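Local atomic coordinates of dihydrocoumarin hydrolase, AncDHCH1 (Pseudomonas sp., PDB entry 6C2C), a protein that probably hydrolyses the lactone dihydrocoumarin at a two-zinc centre of the metallo-beta-lactamase type, and is related to the organophosphate-degrading methyl-parathion hydrolase. Residues A[144-149]-A[201-206]; A[118-123]-A[150-155]; A[115-118]-A[124-127]. All coordinates share one frame; numbering follows the deposited sequence.

Contact 1: residues A[144-149]-A[201-206]; sequences DQKDAD and ASHGHT. With ZN (zinc ion), chain D.
Asp-147, in the first turn of helix 145-151, reaches over to Thr-206 in a loop of the metallo-beta-lactamase fold that also supplies a zinc ligand. From CA, the bond to its CB sets off alongside the loop rather than at it. The rotation about that bond is unusual, chi1 -128°, well off a staggered position, and it swings the carboxylate round so that CG comes to 3.4 Å from Thr-206 OG1. At the tip, OD1 accepts a hydrogen bond from Thr-206 OG1 at 2.7 Å, met on the syn side and 23° out of the carboxylate plane. The same oxygen also takes the backbone N of Gly-208, while OD2 accepts from the backbone N of Met-120. With three donors on its two oxygens, this buried carboxylate is tied to both neighbouring loops.

One turn back, Asp-144 is the N-cap of the helix. Its OD1 accepts from Lys-146 N, with an N-H...O angle of 156°. Its OD2 lies near the plane of the His-203 ring, at the edge, and the two are joined through a water: this molecule donates to Asp-144 OD2 at 2.7 Å and is hydrogen-bonded to His-203 NE2 at 3.0 Å. The backbone N of Gly-189 is a further donor to OD2. The Lys-146 and His-203 side chains cross at about a right angle, CD of the lysine packing 4.0 Å from His-203 CE1. From within the loop, Ala-201 CB lies above one face of the same ring, near its rim.

Between His-203 and Thr-206 the loop presents His-205 to the metal. Asp-245 holds its ND1, which fixes the ring's rotation, and His-205 NE2 binds the zinc ion of chain D at 2.3 Å.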
loop_
_atom_site.group_PDB
_atom_site.type_symbol
_atom_site.label_atom_id
_atom_site.label_comp_id
_atom_site.label_asym_id
_atom_site.label_seq_id
_atom_site.Cartn_x
_atom_site.Cartn_y
_atom_site.Cartn_z
ATOM N N ASP A 144 -6.574 5.329 -11.837
ATOM C CA ASP A 144 -6.502 5.270 -13.293
ATOM C C ASP A 144 -7.799 4.732 -13.873
ATOM O O ASP A 144 -8.360 3.752 -13.384
ATOM C CB ASP A 144 -5.341 4.375 -13.716
ATOM C CG ASP A 144 -5.006 4.541 -15.202
ATOM O OD1 ASP A 144 -5.629 3.851 -16.022
ATOM O OD2 ASP A 144 -4.147 5.330 -15.593
ATOM N N GLN A 145 -8.228 5.371 -14.958
ATOM C CA GLN A 145 -9.391 4.956 -15.719
ATOM C C GLN A 145 -9.376 3.476 -16.081
ATOM O O GLN A 145 -10.442 2.847 -16.089
ATOM C CB GLN A 145 -9.472 5.821 -16.968
ATOM C CG GLN A 145 -10.778 5.515 -17.751
ATOM C CD GLN A 145 -11.950 6.245 -17.202
ATOM O OE1 GLN A 145 -12.948 5.611 -16.767
ATOM N NE2 GLN A 145 -11.908 7.556 -17.255
ATOM N N LYS A 146 -8.223 2.921 -16.380
ATOM C CA LYS A 146 -8.163 1.514 -16.716
ATOM C C LYS A 146 -8.466 0.566 -15.555
ATOM O O LYS A 146 -8.978 -0.466 -15.761
ATOM C CB LYS A 146 -6.826 1.112 -17.289
ATOM C CG LYS A 146 -6.545 1.639 -18.654
ATOM C CD LYS A 146 -5.134 1.312 -19.069
ATOM C CE LYS A 146 -4.955 1.805 -20.469
ATOM N NZ LYS A 146 -4.898 0.645 -21.352
ATOM N N ASP A 147 -8.133 1.002 -14.344
ATOM C CA ASP A 147 -8.394 0.224 -13.144
ATOM C C ASP A 147 -9.879 0.338 -12.827
ATOM O O ASP A 147 -10.521 -0.642 -12.450
ATOM C CB ASP A 147 -7.560 0.741 -11.972
ATOM C CG ASP A 147 -6.771 -0.359 -11.289
ATOM O OD1 ASP A 147 -6.224 -1.229 -11.998
ATOM O OD2 ASP A 147 -6.698 -0.354 -10.042
ATOM N N ALA A 148 -10.421 1.543 -12.983
ATOM C CA ALA A 148 -11.835 1.769 -12.737
ATOM C C ALA A 148 -12.700 0.950 -13.697
ATOM O O ALA A 148 -13.562 0.285 -13.313
ATOM C CB ALA A 148 -12.178 3.242 -12.901
ATOM N N ASP A 149 -12.351 0.990 -14.960
ATOM C CA ASP A 149 -13.142 0.318 -15.916
ATOM C C ASP A 149 -13.009 -1.206 -15.858
ATOM O O ASP A 149 -13.876 -1.895 -16.322
ATOM C CB ASP A 149 -12.860 0.867 -17.310
ATOM C CG ASP A 149 -13.375 2.279 -17.508
ATOM O OD1 ASP A 149 -14.048 2.833 -16.614
ATOM O OD2 ASP A 149 -13.070 2.783 -18.586
ATOM N N ALA A 201 2.129 6.073 -14.372
ATOM C CA ALA A 201 1.637 4.747 -14.705
ATOM C C ALA A 201 2.660 3.655 -14.432
ATOM O O ALA A 201 3.790 3.815 -14.731
ATOM C CB ALA A 201 1.226 4.698 -16.156
ATOM N N SER A 202 2.208 2.571 -13.810
ATOM C CA SER A 202 3.046 1.423 -13.480
ATOM C C SER A 202 2.135 0.213 -13.577
ATOM O O SER A 202 1.975 -0.555 -12.629
ATOM C CB SER A 202 3.614 1.554 -12.069
ATOM O OG SER A 202 2.579 1.709 -11.114
ATOM N N HIS A 203 1.540 0.065 -14.754
ATOM C CA HIS A 203 0.595 -0.971 -15.047
ATOM C C HIS A 203 1.147 -2.378 -15.109
ATOM O O HIS A 203 2.171 -2.562 -15.615
ATOM C CB HIS A 203 -0.117 -0.657 -16.360
ATOM C CG HIS A 203 -0.742 0.701 -16.402
ATOM N ND1 HIS A 203 -1.202 1.291 -17.550
ATOM C CD2 HIS A 203 -1.023 1.561 -15.407
ATOM C CE1 HIS A 203 -1.716 2.470 -17.247
ATOM N NE2 HIS A 203 -1.629 2.651 -15.952
ATOM N N GLY A 204 0.392 -3.329 -14.567
ATOM C CA GLY A 204 0.791 -4.717 -14.615
ATOM C C GLY A 204 0.166 -5.480 -13.485
ATOM O O GLY A 204 -0.531 -6.366 -13.714
ATOM N N HIS A 205 0.482 -5.097 -12.265
ATOM C CA HIS A 205 -0.118 -5.739 -11.104
ATOM C C HIS A 205 -1.663 -5.742 -11.224
ATOM O O HIS A 205 -2.305 -6.660 -10.858
ATOM C CB HIS A 205 0.338 -5.064 -9.828
ATOM C CG HIS A 205 -0.237 -5.650 -8.598
ATOM N ND1 HIS A 205 0.026 -6.927 -8.185
ATOM C CD2 HIS A 205 -1.068 -5.125 -7.689
ATOM C CE1 HIS A 205 -0.625 -7.154 -7.075
ATOM N NE2 HIS A 205 -1.306 -6.083 -6.769
ATOM N N THR A 206 -2.155 -4.614 -11.720
ATOM C CA THR A 206 -3.520 -4.495 -12.222
ATOM C C THR A 206 -3.448 -3.656 -13.493
ATOM O O THR A 206 -2.474 -2.938 -13.696
ATOM C CB THR A 206 -4.451 -3.838 -11.194
ATOM O OG1 THR A 206 -4.067 -2.457 -11.023
ATOM C CG2 THR A 206 -4.454 -4.607 -9.870
HETATM ZN ZN ZN D . -2.523 -5.628 -4.842
HETATM O O HOH W 1 -1.719 5.229 -14.365
HETATM O O HOH W 2 -3.185 -5.785 -3.084
HETATM O O HOH W 3 -1.865 -7.733 -4.508
#

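Contact 2: residues A[118-123]-A[150-155]; sequences THMHPD and FWLSQA. With ZN (zinc ion), chain D; ZN (zinc ion), chain C.
The HxHxDH zinc-binding motif, signature of the metallo-beta-lactamase superfamily, leans through His-121 and Met-120 on Trp-151 and Leu-152 at the end of helix 145-151. His-121 turns an edge of its imidazole toward the indole in an offset edge-to-face stack: the centroids of the His-121 ring and the six-membered ring of Trp-151 are 5.2 Å apart, with planes at 75°. Its NE2 and CD2 approach the CZ2 and CH2 corner, leaving ND1 on the far side of the ring to bind the zinc ion of chain D at 2.3 Å. On the same side of the indole, Met-120 CB meets Trp-151 CD1 at 3.7 Å. Beyond CG the methionine runs extended (chi2 -174°), which carries its sulfur past the five-membered ring, as an oblique Met-aromatic contact, to Leu-152; there Met-120 SD lies 3.9 Å from Leu-152 CG. Phe-150 CD2 covers the opposite face of the indole, 3.5 Å above the plane and over its centre.

Within the motif, His-119 NE2 binds that same zinc at 2.1 Å. His-119 ND1 donates to Thr-118 OG1, almost in the ring plane, so the threonine acts as a second-shell group that sets the rotation of this ligand. Asp-123 OD2 reaches the zinc of chain C instead. A water bridging the two metals donates to Asp-123 OD1 at 2.6 Å, so the carboxylate holds a metal with one oxygen and orients the bridge with the other.

As for its surroundings, helix 162-180 backs the contact, with Phe-167 and Ala-171 against Trp-151 and Ala-171 also against Leu-152. Met-120 is wedged between Ala-148 of helix 145-151 and Val-125 of helix 122-125.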
loop_
_atom_site.group_PDB
_atom_site.type_symbol
_atom_site.label_atom_id
_atom_site.label_comp_id
_atom_site.label_asym_id
_atom_site.label_seq_id
_atom_site.Cartn_x
_atom_site.Cartn_y
_atom_site.Cartn_z
ATOM N N THR A 118 -3.605 3.390 -5.588
ATOM C CA THR A 118 -2.620 2.792 -6.494
ATOM C C THR A 118 -3.274 1.742 -7.395
ATOM O O THR A 118 -2.989 1.686 -8.585
ATOM C CB THR A 118 -1.461 2.154 -5.696
ATOM O OG1 THR A 118 -1.968 1.130 -4.802
ATOM C CG2 THR A 118 -0.654 3.225 -4.933
ATOM N N HIS A 119 -4.217 0.984 -6.850
ATOM C CA HIS A 119 -4.968 -0.004 -7.603
ATOM C C HIS A 119 -6.135 -0.473 -6.754
ATOM O O HIS A 119 -6.125 -0.329 -5.527
ATOM C CB HIS A 119 -4.086 -1.194 -8.010
ATOM C CG HIS A 119 -3.539 -2.020 -6.879
ATOM N ND1 HIS A 119 -2.720 -1.506 -5.882
ATOM C CD2 HIS A 119 -3.673 -3.347 -6.618
ATOM C CE1 HIS A 119 -2.377 -2.482 -5.047
ATOM N NE2 HIS A 119 -2.908 -3.625 -5.483
ATOM N N MET A 120 -7.160 -1.023 -7.418
ATOM C CA MET A 120 -8.403 -1.312 -6.678
ATOM C C MET A 120 -8.479 -2.706 -6.077
ATOM O O MET A 120 -9.566 -3.253 -5.953
ATOM C CB MET A 120 -9.609 -1.048 -7.580
ATOM C CG MET A 120 -9.652 0.448 -7.972
ATOM S SD MET A 120 -11.179 0.807 -8.902
ATOM C CE MET A 120 -10.885 2.560 -9.183
ATOM N N HIS A 121 -7.394 -3.248 -5.560
ATOM C CA HIS A 121 -7.479 -4.429 -4.734
ATOM C C HIS A 121 -8.081 -4.091 -3.386
ATOM O O HIS A 121 -8.065 -2.930 -2.946
ATOM C CB HIS A 121 -6.085 -5.049 -4.588
ATOM C CG HIS A 121 -5.659 -5.858 -5.777
ATOM N ND1 HIS A 121 -4.377 -6.304 -5.985
ATOM C CD2 HIS A 121 -6.376 -6.315 -6.847
ATOM C CE1 HIS A 121 -4.292 -7.000 -7.107
ATOM N NE2 HIS A 121 -5.501 -7.026 -7.643
ATOM N N PRO A 122 -8.654 -5.079 -2.708
ATOM C CA PRO A 122 -9.449 -4.783 -1.511
ATOM C C PRO A 122 -8.672 -4.150 -0.398
ATOM O O PRO A 122 -9.245 -3.351 0.332
ATOM C CB PRO A 122 -9.954 -6.159 -1.067
ATOM C CG PRO A 122 -9.024 -7.091 -1.698
ATOM C CD PRO A 122 -8.723 -6.501 -3.056
ATOM N N ASP A 123 -7.404 -4.472 -0.269
ATOM C CA ASP A 123 -6.551 -3.936 0.786
ATOM C C ASP A 123 -6.034 -2.566 0.445
ATOM O O ASP A 123 -5.267 -2.005 1.223
ATOM C CB ASP A 123 -5.375 -4.874 1.050
ATOM C CG ASP A 123 -4.552 -5.236 -0.243
ATOM O OD1 ASP A 123 -5.052 -5.550 -1.321
ATOM O OD2 ASP A 123 -3.353 -5.206 -0.134
ATOM N N PHE A 150 -11.894 -1.707 -15.328
ATOM C CA PHE A 150 -11.794 -3.142 -15.115
ATOM C C PHE A 150 -12.534 -3.605 -13.867
ATOM O O PHE A 150 -13.436 -4.442 -13.949
ATOM C CB PHE A 150 -10.328 -3.566 -15.037
ATOM C CG PHE A 150 -10.167 -5.050 -14.888
ATOM C CD1 PHE A 150 -10.563 -5.885 -15.941
ATOM C CD2 PHE A 150 -9.730 -5.605 -13.696
ATOM C CE1 PHE A 150 -10.481 -7.292 -15.815
ATOM C CE2 PHE A 150 -9.626 -7.050 -13.569
ATOM C CZ PHE A 150 -10.019 -7.845 -14.627
ATOM N N TRP A 151 -12.187 -3.068 -12.696
ATOM C CA TRP A 151 -12.739 -3.599 -11.462
ATOM C C TRP A 151 -14.175 -3.174 -11.197
ATOM O O TRP A 151 -14.848 -3.836 -10.416
ATOM C CB TRP A 151 -11.882 -3.140 -10.292
ATOM C CG TRP A 151 -10.450 -3.613 -10.406
ATOM C CD1 TRP A 151 -9.385 -2.868 -10.774
ATOM C CD2 TRP A 151 -9.969 -4.963 -10.229
ATOM N NE1 TRP A 151 -8.227 -3.660 -10.795
ATOM C CE2 TRP A 151 -8.562 -4.934 -10.433
ATOM C CE3 TRP A 151 -10.579 -6.182 -9.823
ATOM C CZ2 TRP A 151 -7.765 -6.088 -10.360
ATOM C CZ3 TRP A 151 -9.785 -7.312 -9.698
ATOM C CH2 TRP A 151 -8.386 -7.263 -9.949
ATOM N N LEU A 152 -14.636 -2.057 -11.765
ATOM C CA LEU A 152 -15.969 -1.546 -11.492
ATOM C C LEU A 152 -16.915 -1.863 -12.650
ATOM O O LEU A 152 -17.924 -1.193 -12.794
ATOM C CB LEU A 152 -15.940 -0.048 -11.214
ATOM C CG LEU A 152 -14.845 0.395 -10.224
ATOM C CD1 LEU A 152 -14.889 1.893 -10.148
ATOM C CD2 LEU A 152 -15.059 -0.218 -8.837
ATOM N N SER A 153 -16.635 -2.926 -13.418
ATOM C CA SER A 153 -17.529 -3.354 -14.500
ATOM C C SER A 153 -18.207 -4.679 -14.139
ATOM O O SER A 153 -17.557 -5.655 -13.760
ATOM C CB SER A 153 -16.763 -3.409 -15.814
ATOM O OG SER A 153 -16.649 -2.041 -16.314
ATOM N N GLN A 154 -19.544 -4.677 -14.180
ATOM C CA GLN A 154 -20.323 -5.877 -13.869
ATOM C C GLN A 154 -19.912 -7.076 -14.730
ATOM O O GLN A 154 -19.874 -8.219 -14.237
ATOM C CB GLN A 154 -21.812 -5.560 -14.077
ATOM C CG GLN A 154 -22.751 -6.734 -13.727
ATOM C CD GLN A 154 -22.705 -7.025 -12.280
ATOM O OE1 GLN A 154 -22.663 -6.073 -11.470
ATOM N NE2 GLN A 154 -22.652 -8.329 -11.892
ATOM N N ALA A 155 -19.614 -6.845 -16.011
ATOM C CA ALA A 155 -19.250 -7.969 -16.876
ATOM C C ALA A 155 -18.012 -8.679 -16.360
ATOM O O ALA A 155 -17.928 -9.908 -16.405
ATOM C CB ALA A 155 -18.992 -7.492 -18.316
HETATM ZN ZN ZN D . -2.523 -5.628 -4.842
HETATM ZN ZN ZN C . -1.988 -4.885 -1.981
HETATM O O HOH W 2 -3.185 -5.785 -3.084
HETATM O O HOH W 3 -1.865 -7.733 -4.508
#

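Contact 3: residues A[115-118]-A[124-127]; sequences IYIT and HVGG. With ZN (zinc ion), chain C.
Ile-117 and Val-125 make the tight part of this contact, where the chain leaving strand 114-116 packs against the short helix 122-125. Ile-117 CG2 presses on Val-125 CG1 at 3.6 Å, the two side chains crossing at about a right angle. The isoleucine's other branch is bent rather than extended (chi2 -59°), which brings CD1 beside the backbone: it lies 3.7 Å from His-124 O, a carbonyl that accepts from Thr-85 OG1.

The looser part lies between Thr-118 and His-124. There is no open solvent side here, since all four touching residues are buried. Thr-118 OG1 stays 3.6 Å from His-124 ND1, at an oblique angle to the ring. The real partner of ND1 is Asp-84 OD2, and across the ring His-124 NE2 binds the zinc ion of chain C at 2.1 Å. Gripped at both nitrogens, the imidazole has little freedom to turn, and the aspartate would probably strengthen it as a ligand.

Strand 114-116 runs between strands 80-83 and 140-142, parallel to both; Ile-117 also touches Val-141 of the latter, while Val-125 packs on Ser-174 and Leu-175 of helix 162-180.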
loop_
_atom_site.group_PDB
_atom_site.type_symbol
_atom_site.label_atom_id
_atom_site.label_comp_id
_atom_site.label_asym_id
_atom_site.label_seq_id
_atom_site.Cartn_x
_atom_site.Cartn_y
_atom_site.Cartn_z
ATOM N N ILE A 115 -7.905 11.501 -2.357
ATOM C CA ILE A 115 -7.409 10.154 -2.047
ATOM C C ILE A 115 -6.954 9.569 -3.371
ATOM O O ILE A 115 -7.712 9.571 -4.341
ATOM C CB ILE A 115 -8.507 9.287 -1.402
ATOM C CG1 ILE A 115 -8.868 9.909 -0.035
ATOM C CG2 ILE A 115 -7.987 7.833 -1.273
ATOM C CD1 ILE A 115 -10.148 9.231 0.636
ATOM N N TYR A 116 -5.710 9.095 -3.429
ATOM C CA TYR A 116 -5.154 8.504 -4.651
ATOM C C TYR A 116 -4.964 7.010 -4.435
ATOM O O TYR A 116 -4.386 6.574 -3.450
ATOM C CB TYR A 116 -3.819 9.156 -5.050
ATOM C CG TYR A 116 -3.914 10.671 -5.203
ATOM C CD1 TYR A 116 -5.086 11.295 -5.619
ATOM C CD2 TYR A 116 -2.826 11.456 -4.874
ATOM C CE1 TYR A 116 -5.162 12.725 -5.758
ATOM C CE2 TYR A 116 -2.901 12.873 -5.005
ATOM C CZ TYR A 116 -4.097 13.447 -5.392
ATOM O OH TYR A 116 -4.084 14.860 -5.480
ATOM N N ILE A 117 -5.562 6.210 -5.316
ATOM C CA ILE A 117 -5.590 4.764 -5.175
ATOM C C ILE A 117 -4.565 4.157 -6.126
ATOM O O ILE A 117 -4.616 4.388 -7.350
ATOM C CB ILE A 117 -7.004 4.261 -5.490
ATOM C CG1 ILE A 117 -8.014 4.802 -4.475
ATOM C CG2 ILE A 117 -6.998 2.744 -5.578
ATOM C CD1 ILE A 117 -7.668 4.378 -3.020
ATOM N N THR A 118 -3.605 3.390 -5.588
ATOM C CA THR A 118 -2.620 2.792 -6.494
ATOM C C THR A 118 -3.274 1.742 -7.395
ATOM O O THR A 118 -2.989 1.686 -8.585
ATOM C CB THR A 118 -1.461 2.154 -5.696
ATOM O OG1 THR A 118 -1.968 1.130 -4.802
ATOM C CG2 THR A 118 -0.654 3.225 -4.933
ATOM N N HIS A 124 -6.530 -1.959 -0.634
ATOM C CA HIS A 124 -6.222 -0.551 -0.921
ATOM C C HIS A 124 -7.432 0.344 -1.000
ATOM O O HIS A 124 -7.320 1.554 -0.692
ATOM C CB HIS A 124 -5.417 -0.438 -2.228
ATOM C CG HIS A 124 -4.157 -1.281 -2.154
ATOM N ND1 HIS A 124 -2.905 -0.766 -1.896
ATOM C CD2 HIS A 124 -4.018 -2.631 -2.181
ATOM C CE1 HIS A 124 -2.034 -1.763 -1.785
ATOM N NE2 HIS A 124 -2.703 -2.910 -1.941
ATOM N N VAL A 125 -8.600 -0.195 -1.343
ATOM C CA VAL A 125 -9.815 0.607 -1.426
ATOM C C VAL A 125 -10.808 0.344 -0.304
ATOM O O VAL A 125 -11.756 1.130 -0.172
ATOM C CB VAL A 125 -10.535 0.410 -2.789
ATOM C CG1 VAL A 125 -9.661 0.915 -3.920
ATOM C CG2 VAL A 125 -10.987 -1.070 -3.053
ATOM N N GLY A 126 -10.676 -0.753 0.482
ATOM C CA GLY A 126 -11.704 -1.083 1.475
ATOM C C GLY A 126 -11.908 0.029 2.482
ATOM O O GLY A 126 -13.053 0.324 2.890
ATOM N N GLY A 127 -10.813 0.727 2.819
ATOM C CA GLY A 127 -10.909 1.831 3.765
ATOM C C GLY A 127 -11.749 3.002 3.288
ATOM O O GLY A 127 -12.129 3.846 4.122
HETATM ZN ZN ZN C . -1.988 -4.885 -1.981
HETATM O O HOH W 2 -3.185 -5.785 -3.084
#

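In the fold
All three contacts are largely buried, but the centre of contact 3 is about 8 Å from the centre of the chain, those of contacts 1 and 2 about 15 Å. All carry zinc ligands; the packing beside them is polar in contact 1, which reaches the surface at Lys-146, aromatic and sulfur-bearing in contact 2, and aliphatic in contact 3. Contacts 1 and 2 share helix 145-151 and the chain D zinc, contacts 2 and 3 Thr-118, helix 122-125 and the chain C zinc. The ligands come from separate parts of the chain, two of them from helix 122-125. The water joining the metals is common to all three, though contacts 1 and 3 do not touch. Asp-226 binds both metals, and His-273 completes the chain C site.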